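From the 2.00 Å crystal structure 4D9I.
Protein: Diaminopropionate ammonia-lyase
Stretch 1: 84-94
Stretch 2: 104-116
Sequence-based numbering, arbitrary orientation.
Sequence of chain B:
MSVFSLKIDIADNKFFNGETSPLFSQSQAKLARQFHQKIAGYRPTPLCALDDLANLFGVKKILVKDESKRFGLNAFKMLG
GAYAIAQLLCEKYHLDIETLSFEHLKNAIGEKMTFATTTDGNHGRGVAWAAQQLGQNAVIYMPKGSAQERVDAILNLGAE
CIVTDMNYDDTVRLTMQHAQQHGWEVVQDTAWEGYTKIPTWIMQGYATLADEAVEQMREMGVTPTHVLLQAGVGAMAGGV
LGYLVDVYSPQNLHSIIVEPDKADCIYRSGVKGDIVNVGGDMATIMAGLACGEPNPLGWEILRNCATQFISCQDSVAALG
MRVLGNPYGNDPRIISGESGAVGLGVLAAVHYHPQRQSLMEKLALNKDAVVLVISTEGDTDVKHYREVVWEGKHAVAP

Stretch 1 84-94: AIAQLLCEKYH
Stretch 2 (104-116) HLKNAIGEKMTFA

A helix packs its apolar flank against a segment that passes from a helix end through an extended loop into a strand, burying 626 Å² in a largely hydrophobic contact pinned near one end by a tyrosine hydroxyl. A helix that begins earlier in the chain runs through this stretch from Ala84, with i to i+4 bonds such as Leu88 N to Ala84 O (2.9 Å) and Tyr93 N to Leu89 O (2.9 Å); His94, at phi/psi 58/48, leaves the helix in a Schellman motif. In the partner, helix 104-106 gives way at Asn107 (-96/16), loop residues follow, and 114-116 form a strand.

From Gly110 to Phe115 the partner runs antiparallel to the helix: CA-CA distances are 8.1 Å for Ile85-Phe115, 7.8 Å for Leu89-Met113 and 6.6 Å for Tyr93-Gly110. Earlier in the partner, Leu105 lies opposite Ala86 in the register (CA-CA 7.8 Å), before the chain reaches Tyr93 at Gly110.

One face of the Phe115 ring (chi1 m) receives Ile85, whose CG1 sits 4.1 Å from the ring centroid and 2° off the normal, a CH-pi contact over the face; Leu88 CD1 reaches Phe115 CE1 at 3.8 Å. One turn after Ile85, Leu89 (t, p) places CD1 3.6 Å from Met113 SD. Leu105, its chi1 off-well at -96°, has CD1 3.8 Å from Ala86 CB, and both its methyls touch the cysteine, Leu105 CD2 at 3.7 Å and Leu105 CD1 at 3.9 Å from Cys90 SG.

Tyr93 (chi1 m) has the largest covered area. Its OH donates to Glu111 O at 2.7 Å, with that oxygen near the ring plane, while Ile109 O lies over a face. A water donates to both Tyr93 OH (2.7 Å) and Ala108 O (3.2 Å), linking the hydroxyl to the loop a second time. Gly110 is fully extended (174/-177), and the ring occupies the space a side chain would need: an ideal CB would fall 2.1 Å from Tyr93 CE1.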

# COMPACT_ATOMS: atom_id res chain seq x y z
N ALA B 84 4.72 -34.41 -5.16
CA ALA B 84 5.02 -35.24 -6.31
C ALA B 84 6.45 -35.77 -6.28
O ALA B 84 6.69 -36.94 -6.59
CB ALA B 84 4.76 -34.47 -7.59
N ILE B 85 7.40 -34.92 -5.91
CA ILE B 85 8.80 -35.33 -5.86
C ILE B 85 9.04 -36.43 -4.81
O ILE B 85 9.77 -37.42 -5.06
CB ILE B 85 9.71 -34.09 -5.72
CG1 ILE B 85 9.85 -33.44 -7.11
CG2 ILE B 85 11.09 -34.48 -5.21
CD1 ILE B 85 9.81 -31.93 -7.09
N ALA B 86 8.41 -36.28 -3.66
CA ALA B 86 8.49 -37.27 -2.59
C ALA B 86 7.80 -38.57 -3.02
O ALA B 86 8.32 -39.65 -2.77
CB ALA B 86 7.87 -36.72 -1.31
N GLN B 87 6.63 -38.45 -3.65
CA GLN B 87 5.94 -39.63 -4.20
C GLN B 87 6.82 -40.40 -5.19
O GLN B 87 6.91 -41.64 -5.14
CB GLN B 87 4.61 -39.23 -4.86
CG GLN B 87 3.53 -38.69 -3.92
CD GLN B 87 2.66 -39.79 -3.32
OE1 GLN B 87 1.64 -39.51 -2.69
NE2 GLN B 87 3.06 -41.01 -3.50
N LEU B 88 7.47 -39.67 -6.09
CA LEU B 88 8.34 -40.28 -7.10
C LEU B 88 9.55 -40.95 -6.46
O LEU B 88 9.94 -42.06 -6.87
CB LEU B 88 8.79 -39.24 -8.14
CG LEU B 88 7.80 -38.72 -9.20
CD1 LEU B 88 8.28 -37.39 -9.78
CD2 LEU B 88 7.55 -39.73 -10.31
N LEU B 89 10.15 -40.30 -5.46
CA LEU B 89 11.29 -40.88 -4.77
C LEU B 89 10.88 -42.15 -4.00
O LEU B 89 11.56 -43.19 -4.10
CB LEU B 89 11.98 -39.86 -3.85
CG LEU B 89 13.43 -40.25 -3.53
CD1 LEU B 89 14.28 -40.21 -4.80
CD2 LEU B 89 14.05 -39.41 -2.43
N CYS B 90 9.76 -42.08 -3.29
CA CYS B 90 9.25 -43.26 -2.58
C CYS B 90 8.97 -44.43 -3.51
O CYS B 90 9.28 -45.59 -3.19
CB CYS B 90 8.02 -42.90 -1.75
SG CYS B 90 8.47 -41.93 -0.29
N GLU B 91 8.40 -44.12 -4.67
CA GLU B 91 8.14 -45.12 -5.70
C GLU B 91 9.43 -45.80 -6.18
O GLU B 91 9.50 -47.03 -6.27
CB GLU B 91 7.40 -44.48 -6.87
CG GLU B 91 6.50 -45.44 -7.64
CD GLU B 91 5.50 -44.68 -8.51
OE1 GLU B 91 5.96 -44.05 -9.49
OE2 GLU B 91 4.28 -44.71 -8.21
N LYS B 92 10.47 -45.01 -6.46
CA LYS B 92 11.75 -45.57 -6.90
C LYS B 92 12.39 -46.42 -5.80
O LYS B 92 12.80 -47.54 -6.06
CB LYS B 92 12.71 -44.46 -7.33
CG LYS B 92 13.99 -44.98 -7.98
CD LYS B 92 15.03 -43.87 -8.03
N TYR B 93 12.43 -45.89 -4.58
CA TYR B 93 13.10 -46.58 -3.47
C TYR B 93 12.23 -47.63 -2.78
O TYR B 93 12.66 -48.22 -1.78
CB TYR B 93 13.64 -45.58 -2.43
CG TYR B 93 14.71 -44.63 -2.92
CD1 TYR B 93 15.40 -44.87 -4.11
CD2 TYR B 93 15.06 -43.51 -2.17
CE1 TYR B 93 16.38 -44.00 -4.56
CE2 TYR B 93 16.04 -42.63 -2.60
CZ TYR B 93 16.69 -42.88 -3.79
OH TYR B 93 17.68 -42.00 -4.22
N HIS B 94 11.04 -47.89 -3.30
CA HIS B 94 10.11 -48.87 -2.74
C HIS B 94 9.76 -48.54 -1.31
O HIS B 94 9.79 -49.39 -0.43
CB HIS B 94 10.64 -50.31 -2.88
CG HIS B 94 10.74 -50.79 -4.32
ND1 HIS B 94 9.79 -50.54 -5.24
CD2 HIS B 94 11.72 -51.55 -4.97
CE1 HIS B 94 10.14 -51.09 -6.42
NE2 HIS B 94 11.32 -51.72 -6.25
N HIS B 104 13.41 -38.65 7.22
CA HIS B 104 13.80 -40.00 6.81
C HIS B 104 14.04 -40.05 5.33
O HIS B 104 15.00 -40.70 4.87
CB HIS B 104 12.76 -41.04 7.22
CG HIS B 104 12.82 -41.42 8.68
ND1 HIS B 104 11.72 -41.53 9.45
CD2 HIS B 104 13.91 -41.70 9.52
CE1 HIS B 104 12.07 -41.87 10.70
NE2 HIS B 104 13.41 -41.97 10.74
N LEU B 105 13.20 -39.36 4.57
CA LEU B 105 13.36 -39.26 3.11
C LEU B 105 14.63 -38.50 2.72
O LEU B 105 15.37 -38.95 1.84
CB LEU B 105 12.14 -38.61 2.44
CG LEU B 105 11.05 -39.51 1.85
CD1 LEU B 105 9.97 -38.68 1.18
CD2 LEU B 105 11.64 -40.51 0.87
N LYS B 106 14.85 -37.35 3.37
CA LYS B 106 16.05 -36.54 3.13
C LYS B 106 17.32 -37.40 3.14
O LYS B 106 18.16 -37.30 2.24
CB LYS B 106 16.17 -35.42 4.17
CG LYS B 106 15.14 -34.30 4.01
CD LYS B 106 15.36 -33.16 5.00
CE LYS B 106 16.48 -32.24 4.56
NZ LYS B 106 16.94 -31.34 5.64
N ASN B 107 17.42 -38.28 4.14
CA ASN B 107 18.58 -39.13 4.32
C ASN B 107 18.43 -40.53 3.74
O ASN B 107 19.21 -41.42 4.08
CB ASN B 107 18.92 -39.22 5.81
CG ASN B 107 19.33 -37.88 6.39
OD1 ASN B 107 20.28 -37.25 5.92
ND2 ASN B 107 18.61 -37.43 7.41
N ALA B 108 17.45 -40.72 2.87
CA ALA B 108 17.26 -42.01 2.22
C ALA B 108 18.45 -42.33 1.31
O ALA B 108 19.14 -41.42 0.82
CB ALA B 108 15.96 -42.05 1.43
N ILE B 109 18.67 -43.62 1.10
CA ILE B 109 19.78 -44.10 0.31
C ILE B 109 19.27 -44.75 -0.98
O ILE B 109 18.37 -45.59 -0.95
CB ILE B 109 20.62 -45.10 1.15
CG1 ILE B 109 21.83 -44.39 1.76
CG2 ILE B 109 21.05 -46.31 0.34
CD1 ILE B 109 22.65 -45.28 2.66
N GLY B 110 19.85 -44.34 -2.11
CA GLY B 110 19.53 -44.96 -3.39
C GLY B 110 20.18 -44.25 -4.56
O GLY B 110 20.94 -43.30 -4.38
N GLU B 111 19.89 -44.72 -5.77
CA GLU B 111 20.37 -44.07 -6.98
C GLU B 111 19.77 -42.67 -7.05
O GLU B 111 18.59 -42.48 -6.73
CB GLU B 111 20.02 -44.89 -8.23
N LYS B 112 20.59 -41.69 -7.42
CA LYS B 112 20.13 -40.31 -7.49
C LYS B 112 19.21 -40.07 -8.69
O LYS B 112 19.43 -40.64 -9.77
CB LYS B 112 21.32 -39.33 -7.48
CG LYS B 112 21.68 -38.81 -6.09
N MET B 113 18.18 -39.26 -8.46
CA MET B 113 17.22 -38.86 -9.49
C MET B 113 17.51 -37.42 -9.95
O MET B 113 18.01 -36.61 -9.17
CB MET B 113 15.78 -38.91 -8.94
CG MET B 113 15.23 -40.31 -8.65
SD MET B 113 13.44 -40.30 -8.29
CE MET B 113 12.77 -40.27 -9.96
N THR B 114 17.20 -37.13 -11.21
CA THR B 114 17.27 -35.77 -11.74
C THR B 114 15.89 -35.35 -12.22
O THR B 114 15.31 -35.98 -13.11
CB THR B 114 18.30 -35.65 -12.87
OG1 THR B 114 19.57 -36.08 -12.39
CG2 THR B 114 18.42 -34.21 -13.36
N PHE B 115 15.36 -34.31 -11.59
CA PHE B 115 14.03 -33.80 -11.92
C PHE B 115 14.12 -32.64 -12.89
O PHE B 115 14.77 -31.64 -12.60
CB PHE B 115 13.29 -33.37 -10.66
CG PHE B 115 13.05 -34.50 -9.71
CD1 PHE B 115 12.15 -35.50 -10.03
CD2 PHE B 115 13.76 -34.58 -8.52
CE1 PHE B 115 11.93 -36.57 -9.16
CE2 PHE B 115 13.57 -35.65 -7.65
CZ PHE B 115 12.64 -36.63 -7.96
N ALA B 116 13.42 -32.76 -14.01
CA ALA B 116 13.50 -31.76 -15.08
C ALA B 116 12.17 -31.04 -15.26
O ALA B 116 11.10 -31.67 -15.31
CB ALA B 116 13.96 -32.40 -16.38
O HOH W 1 19.27 -40.88 -2.31